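Uncharacterized conserved protein (Geobacillus kaustophilus, PDB 2R5X) is of unknown function but belongs to the YugN-like family, folding as a single chain whose curved antiparallel sheet packs with two helices. Local coordinates at residues 14-19 against 67-72; 8-13 against 73-78. The protein carries 1 engineered substitution. All blocks are in the same frame, centred on the assembly; numbering follows the deposited sequence.

Interaction 1: residues 14-19 against 67-72; sequences TVELSR and DSRYAL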
loop_
_atom_site.group_PDB
_atom_site.type_symbol
_atom_site.label_atom_id
_atom_site.label_comp_id
_atom_site.label_asym_id
_atom_site.label_seq_id
_atom_site.Cartn_x
_atom_site.Cartn_y
_atom_site.Cartn_z
ATOM N N THR A 14 8.155 8.660 7.651
ATOM C CA THR A 14 8.954 7.493 7.292
ATOM C C THR A 14 8.823 6.419 8.370
ATOM O O THR A 14 8.444 6.714 9.508
ATOM C CB THR A 14 10.438 7.880 7.107
ATOM O OG1 THR A 14 10.922 8.475 8.315
ATOM C CG2 THR A 14 10.606 8.889 5.956
ATOM N N VAL A 15 9.139 5.178 8.012
ATOM C CA VAL A 15 8.947 4.037 8.909
ATOM C C VAL A 15 9.965 2.924 8.614
ATOM O O VAL A 15 10.367 2.733 7.465
ATOM C CB VAL A 15 7.453 3.519 8.862
ATOM C CG1 VAL A 15 7.053 3.066 7.450
ATOM C CG2 VAL A 15 7.188 2.418 9.892
ATOM N N GLU A 16 10.397 2.219 9.659
ATOM C CA GLU A 16 11.248 1.042 9.504
ATOM C C GLU A 16 10.481 -0.085 8.809
ATOM O O GLU A 16 9.308 -0.312 9.113
ATOM C CB GLU A 16 11.784 0.574 10.861
ATOM C CG GLU A 16 12.904 -0.466 10.756
ATOM C CD GLU A 16 13.555 -0.787 12.087
ATOM O OE1 GLU A 16 13.596 0.102 12.962
ATOM O OE2 GLU A 16 14.036 -1.932 12.251
ATOM N N LEU A 17 11.156 -0.771 7.883
ATOM C CA LEU A 17 10.546 -1.790 7.019
ATOM C C LEU A 17 9.896 -2.958 7.773
ATOM O O LEU A 17 8.785 -3.372 7.429
ATOM C CB LEU A 17 11.562 -2.308 5.987
ATOM C CG LEU A 17 11.161 -3.420 5.002
ATOM C CD1 LEU A 17 9.939 -3.043 4.181
ATOM C CD2 LEU A 17 12.312 -3.760 4.082
ATOM N N SER A 18 10.581 -3.474 8.793
ATOM C CA SER A 18 10.056 -4.575 9.610
ATOM C C SER A 18 8.729 -4.199 10.271
ATOM O O SER A 18 7.809 -5.018 10.354
ATOM C CB SER A 18 11.075 -4.982 10.672
ATOM O OG SER A 18 11.400 -3.879 11.499
ATOM N N ARG A 19 8.637 -2.952 10.717
ATOM C CA ARG A 19 7.426 -2.426 11.329
ATOM C C ARG A 19 6.328 -2.206 10.288
ATOM O O ARG A 19 5.149 -2.436 10.570
ATOM C CB ARG A 19 7.733 -1.134 12.087
ATOM C CG ARG A 19 8.849 -1.288 13.116
ATOM C CD ARG A 19 8.885 -0.130 14.095
ATOM N NE ARG A 19 9.992 -0.267 15.039
ATOM C CZ ARG A 19 10.150 0.468 16.136
ATOM N NH1 ARG A 19 9.268 1.408 16.455
ATOM N NH2 ARG A 19 11.196 0.259 16.923
ATOM N N ASP A 67 16.198 -5.450 0.802
ATOM C CA ASP A 67 16.493 -6.804 1.269
ATOM C C ASP A 67 16.953 -6.888 2.733
ATOM O O ASP A 67 17.265 -7.973 3.230
ATOM C CB ASP A 67 17.526 -7.453 0.342
ATOM C CG ASP A 67 17.007 -7.626 -1.075
ATOM O OD1 ASP A 67 17.734 -7.262 -2.026
ATOM O OD2 ASP A 67 15.872 -8.122 -1.234
ATOM N N SER A 68 16.984 -5.748 3.419
ATOM C CA SER A 68 17.404 -5.694 4.816
ATOM C C SER A 68 16.224 -5.578 5.779
ATOM O O SER A 68 15.198 -4.978 5.453
ATOM C CB SER A 68 18.374 -4.532 5.033
ATOM O OG SER A 68 18.788 -4.457 6.386
ATOM N N ARG A 69 16.388 -6.167 6.964
ATOM C CA ARG A 69 15.419 -6.060 8.057
ATOM C C ARG A 69 15.270 -4.598 8.483
ATOM O O ARG A 69 14.150 -4.085 8.590
ATOM C CB ARG A 69 15.864 -6.923 9.243
ATOM C CG ARG A 69 14.847 -7.033 10.366
ATOM C CD ARG A 69 15.531 -7.349 11.688
ATOM N NE ARG A 69 14.589 -7.354 12.805
ATOM C CZ ARG A 69 14.239 -6.278 13.508
ATOM N NH1 ARG A 69 14.745 -5.085 13.218
ATOM N NH2 ARG A 69 13.374 -6.397 14.505
ATOM N N TYR A 70 16.403 -3.935 8.716
ATOM C CA TYR A 70 16.402 -2.487 8.877
ATOM C C TYR A 70 16.571 -1.776 7.540
ATOM O O TYR A 70 17.642 -1.803 6.925
ATOM C CB TYR A 70 17.455 -1.988 9.878
ATOM C CG TYR A 70 17.576 -0.472 9.866
ATOM C CD1 TYR A 70 16.521 0.335 10.305
ATOM C CD2 TYR A 70 18.731 0.155 9.393
ATOM C CE1 TYR A 70 16.614 1.722 10.281
ATOM C CE2 TYR A 70 18.833 1.546 9.366
ATOM C CZ TYR A 70 17.771 2.320 9.812
ATOM O OH TYR A 70 17.864 3.692 9.791
ATOM N N ALA A 71 15.487 -1.148 7.105
ATOM C CA ALA A 71 15.509 -0.179 6.025
ATOM C C ALA A 71 14.520 0.894 6.433
ATOM O O ALA A 71 13.527 0.596 7.094
ATOM C CB ALA A 71 15.097 -0.818 4.719
ATOM N N LEU A 72 14.800 2.143 6.088
ATOM C CA LEU A 72 13.841 3.207 6.350
ATOM C C LEU A 72 13.041 3.456 5.076
ATOM O O LEU A 72 13.613 3.701 4.011
ATOM C CB LEU A 72 14.530 4.482 6.852
ATOM C CG LEU A 72 13.648 5.532 7.541
ATOM C CD1 LEU A 72 13.122 5.033 8.886
ATOM C CD2 LEU A 72 14.408 6.839 7.723
#
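Where strand 14-16 runs into helix 17-26, Glu16 lies antiparallel to Leu72 as a non-hydrogen-bonded pair. Its side chain leaves with CG anti to the backbone N (chi1 -168°) and runs on extended, back along the loop that leads into strand 71-84. Glu16 CB lies 4.2 Å from Ala71 O, and Glu16 CG 3.7 Å from Tyr70 CD1. Glu16 CD meets the same Tyr70 CD1 at 3.6 Å, arriving at the ring edge, in its plane, with carboxylate and ring perpendicular. Glu16 OE1 stays 4.0 Å from Tyr70 CD1. At the tip, Glu16 OE2 forms a long salt bridge of 3.4 Å to Arg69 NH1, the carboxylate and guanidinium planes well turned from one another. The same oxygen takes a weak hydrogen bond from Ser18 OG, which also sits over one face of the guanidinium. An alanine here would remove the acceptor shared by Arg69 and Ser18, and the loop would probably be held less firmly against the helix start.

The backbone makes the firmer link. Leu17 N donates to Ala71 O (2.8 Å), in the carbonyl plane, and Glu16 CA sends a CA-H...O contact to that oxygen. Beside it Leu17 CB packs on Ala71 CB at 4.0 Å, and Leu17 CD2 reaches Ser68 O; Val40 and Tyr42 of strand 39-48 also touch the leucine. Leu72 CD2 approaches Thr14 OG1 at 3.9 Å. The whole is a strand-to-helix junction on an antiparallel sheet: Glu16 holds the N-cap position, and the helix's first residue is still bonded where the neighbouring strand sets out.

Interaction 2: residues 8-13 against 73-78; sequences TGLENQ and IKLLTP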
loop_
_atom_site.group_PDB
_atom_site.type_symbol
_atom_site.label_atom_id
_atom_site.label_comp_id
_atom_site.label_asym_id
_atom_site.label_seq_id
_atom_site.Cartn_x
_atom_site.Cartn_y
_atom_site.Cartn_z
ATOM N N THR A 8 -4.123 11.020 2.504
ATOM C CA THR A 8 -4.134 9.960 3.516
ATOM C C THR A 8 -3.156 10.284 4.652
ATOM O O THR A 8 -3.260 9.737 5.748
ATOM C CB THR A 8 -3.728 8.595 2.921
ATOM O OG1 THR A 8 -2.378 8.675 2.438
ATOM C CG2 THR A 8 -4.682 8.170 1.784
ATOM N N GLY A 9 -2.188 11.151 4.365
ATOM C CA GLY A 9 -1.127 11.490 5.310
ATOM C C GLY A 9 0.098 10.588 5.251
ATOM O O GLY A 9 1.080 10.825 5.962
ATOM N N LEU A 10 0.047 9.561 4.401
ATOM C CA LEU A 10 1.077 8.512 4.382
ATOM C C LEU A 10 2.430 8.992 3.872
ATOM O O LEU A 10 3.475 8.525 4.330
ATOM C CB LEU A 10 0.601 7.282 3.589
ATOM C CG LEU A 10 -0.569 6.502 4.212
ATOM C CD1 LEU A 10 -0.935 5.277 3.387
ATOM C CD2 LEU A 10 -0.245 6.097 5.628
ATOM N N GLU A 11 2.403 9.950 2.949
ATOM C CA GLU A 11 3.620 10.449 2.306
ATOM C C GLU A 11 4.432 11.391 3.205
ATOM O O GLU A 11 5.505 11.851 2.809
ATOM C CB GLU A 11 3.280 11.175 0.991
ATOM C CG GLU A 11 2.326 10.444 0.039
ATOM C CD GLU A 11 0.872 10.885 0.185
ATOM O OE1 GLU A 11 0.404 11.075 1.325
ATOM O OE2 GLU A 11 0.189 11.034 -0.845
ATOM N N ASN A 12 3.918 11.672 4.402
ATOM C CA ASN A 12 4.483 12.700 5.288
ATOM C C ASN A 12 5.385 12.176 6.407
ATOM O O ASN A 12 5.985 12.968 7.140
ATOM C CB ASN A 12 3.367 13.571 5.892
ATOM C CG ASN A 12 2.554 14.314 4.837
ATOM O OD1 ASN A 12 3.080 14.740 3.805
ATOM N ND2 ASN A 12 1.260 14.479 5.101
ATOM N N GLN A 13 5.471 10.856 6.547
ATOM C CA GLN A 13 6.349 10.260 7.549
ATOM C C GLN A 13 6.999 8.960 7.070
ATOM O O GLN A 13 6.474 8.263 6.200
ATOM C CB GLN A 13 5.623 10.077 8.899
ATOM C CG GLN A 13 4.910 8.733 9.112
ATOM C CD GLN A 13 3.707 8.541 8.207
ATOM O OE1 GLN A 13 2.710 9.253 8.318
ATOM N NE2 GLN A 13 3.792 7.564 7.314
ATOM N N ILE A 73 11.718 3.369 5.197
ATOM C CA ILE A 73 10.817 3.445 4.049
ATOM C C ILE A 73 10.042 4.766 4.031
ATOM O O ILE A 73 9.402 5.142 5.014
ATOM C CB ILE A 73 9.847 2.210 4.002
ATOM C CG1 ILE A 73 10.623 0.880 4.041
ATOM C CG2 ILE A 73 8.904 2.258 2.785
ATOM C CD1 ILE A 73 11.674 0.680 2.923
ATOM N N LYS A 74 10.130 5.483 2.917
ATOM C CA LYS A 74 9.281 6.650 2.695
ATOM C C LYS A 74 8.144 6.250 1.737
ATOM O O LYS A 74 8.390 5.898 0.583
ATOM C CB LYS A 74 10.112 7.830 2.163
ATOM C CG LYS A 74 9.400 9.190 2.129
ATOM C CD LYS A 74 8.524 9.357 0.886
ATOM C CE LYS A 74 7.850 10.703 0.809
ATOM N NZ LYS A 74 6.749 10.669 -0.192
ATOM N N LEU A 75 6.906 6.321 2.224
ATOM C CA LEU A 75 5.735 5.888 1.459
ATOM C C LEU A 75 5.306 6.897 0.400
ATOM O O LEU A 75 5.377 8.110 0.602
ATOM C CB LEU A 75 4.556 5.590 2.386
ATOM C CG LEU A 75 4.659 4.489 3.450
ATOM C CD1 LEU A 75 3.431 4.534 4.322
ATOM C CD2 LEU A 75 4.795 3.107 2.840
ATOM N N LEU A 76 4.856 6.365 -0.731
ATOM C CA LEU A 76 4.372 7.158 -1.852
ATOM C C LEU A 76 2.845 7.195 -1.831
ATOM O O LEU A 76 2.223 6.587 -0.969
ATOM C CB LEU A 76 4.888 6.559 -3.162
ATOM C CG LEU A 76 6.416 6.435 -3.293
ATOM C CD1 LEU A 76 6.779 5.453 -4.393
ATOM C CD2 LEU A 76 7.081 7.793 -3.550
ATOM N N THR A 77 2.244 7.920 -2.765
ATOM C CA THR A 77 0.793 8.031 -2.835
ATOM C C THR A 77 0.182 6.686 -3.224
ATOM O O THR A 77 0.563 6.108 -4.253
ATOM C CB THR A 77 0.381 9.144 -3.818
ATOM O OG1 THR A 77 0.996 10.372 -3.402
ATOM C CG2 THR A 77 -1.140 9.332 -3.862
ATOM N N PRO A 78 -0.733 6.162 -2.381
ATOM C CA PRO A 78 -1.386 4.880 -2.673
ATOM C C PRO A 78 -2.263 4.947 -3.903
ATOM O O PRO A 78 -2.840 6.004 -4.196
ATOM C CB PRO A 78 -2.243 4.629 -1.428
ATOM C CG PRO A 78 -1.626 5.476 -0.365
ATOM C CD PRO A 78 -1.199 6.709 -1.094
#
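One polar bond ties the side chains of this loop and strand together: Thr77 OG1 donates to Glu11 OE2 at 2.8 Å, and OE2 receives it on its anti lone pair. Glu11 gets there by a bend at chi2 (96°), which swings its chain along the backbone of Leu76 and Thr77. Two backbone oxygens, of Leu75 and Glu11, also take part. Glu11 CA makes a CA-H...O contact of 3.4 Å with Leu75 O, and Lys74, also bent at chi2, curls so that its NZ donates to that same Leu75 O from above the carbonyl plane. Lys74 CE lies 3.3 Å from Glu11 O. Within the loop, Leu10 N bonds to Thr8 OG1, which makes an ST turn.

The apolar part is carried by Leu10. Leu10 CB rests against Leu75 CD1 at 4.0 Å, while the Leu10 and Pro78 side chains cross obliquely, with Leu10 CD1 3.8 Å from Pro78 CG.

Helix 99-117 packs against this cluster, with Val112 and Leu116 touching Leu10, and Leu116 also touching Leu75; its Lys113 bonds to Gly9 O and Gln13 OE1. Leu75 meets Leu20 of helix 17-26 and Val57 of strand 51-61, one of the strands paired with 71-84.

From the N terminus, the chain leaves strand 3-4, passes through the loop 8-13 and enters strand 14-16, then turns into helix 17-26. Strands 30-32, 39-48 and 51-61 follow before strand 71-84 comes back antiparallel to 14-16. Interaction 1 closes the shorter loop, with 47 residues between its segments; interaction 2 closes the longer one around it, so the two nest without crossing. They meet where one segment continues into the next: Val15 O lies 2.7 Å from Ile73 N, a probable hydrogen bond. Together they line strand 71-84 with the N-terminal segment, joining the sheet to the start of helix 17-26 at one end and to helix 99-117 farther along.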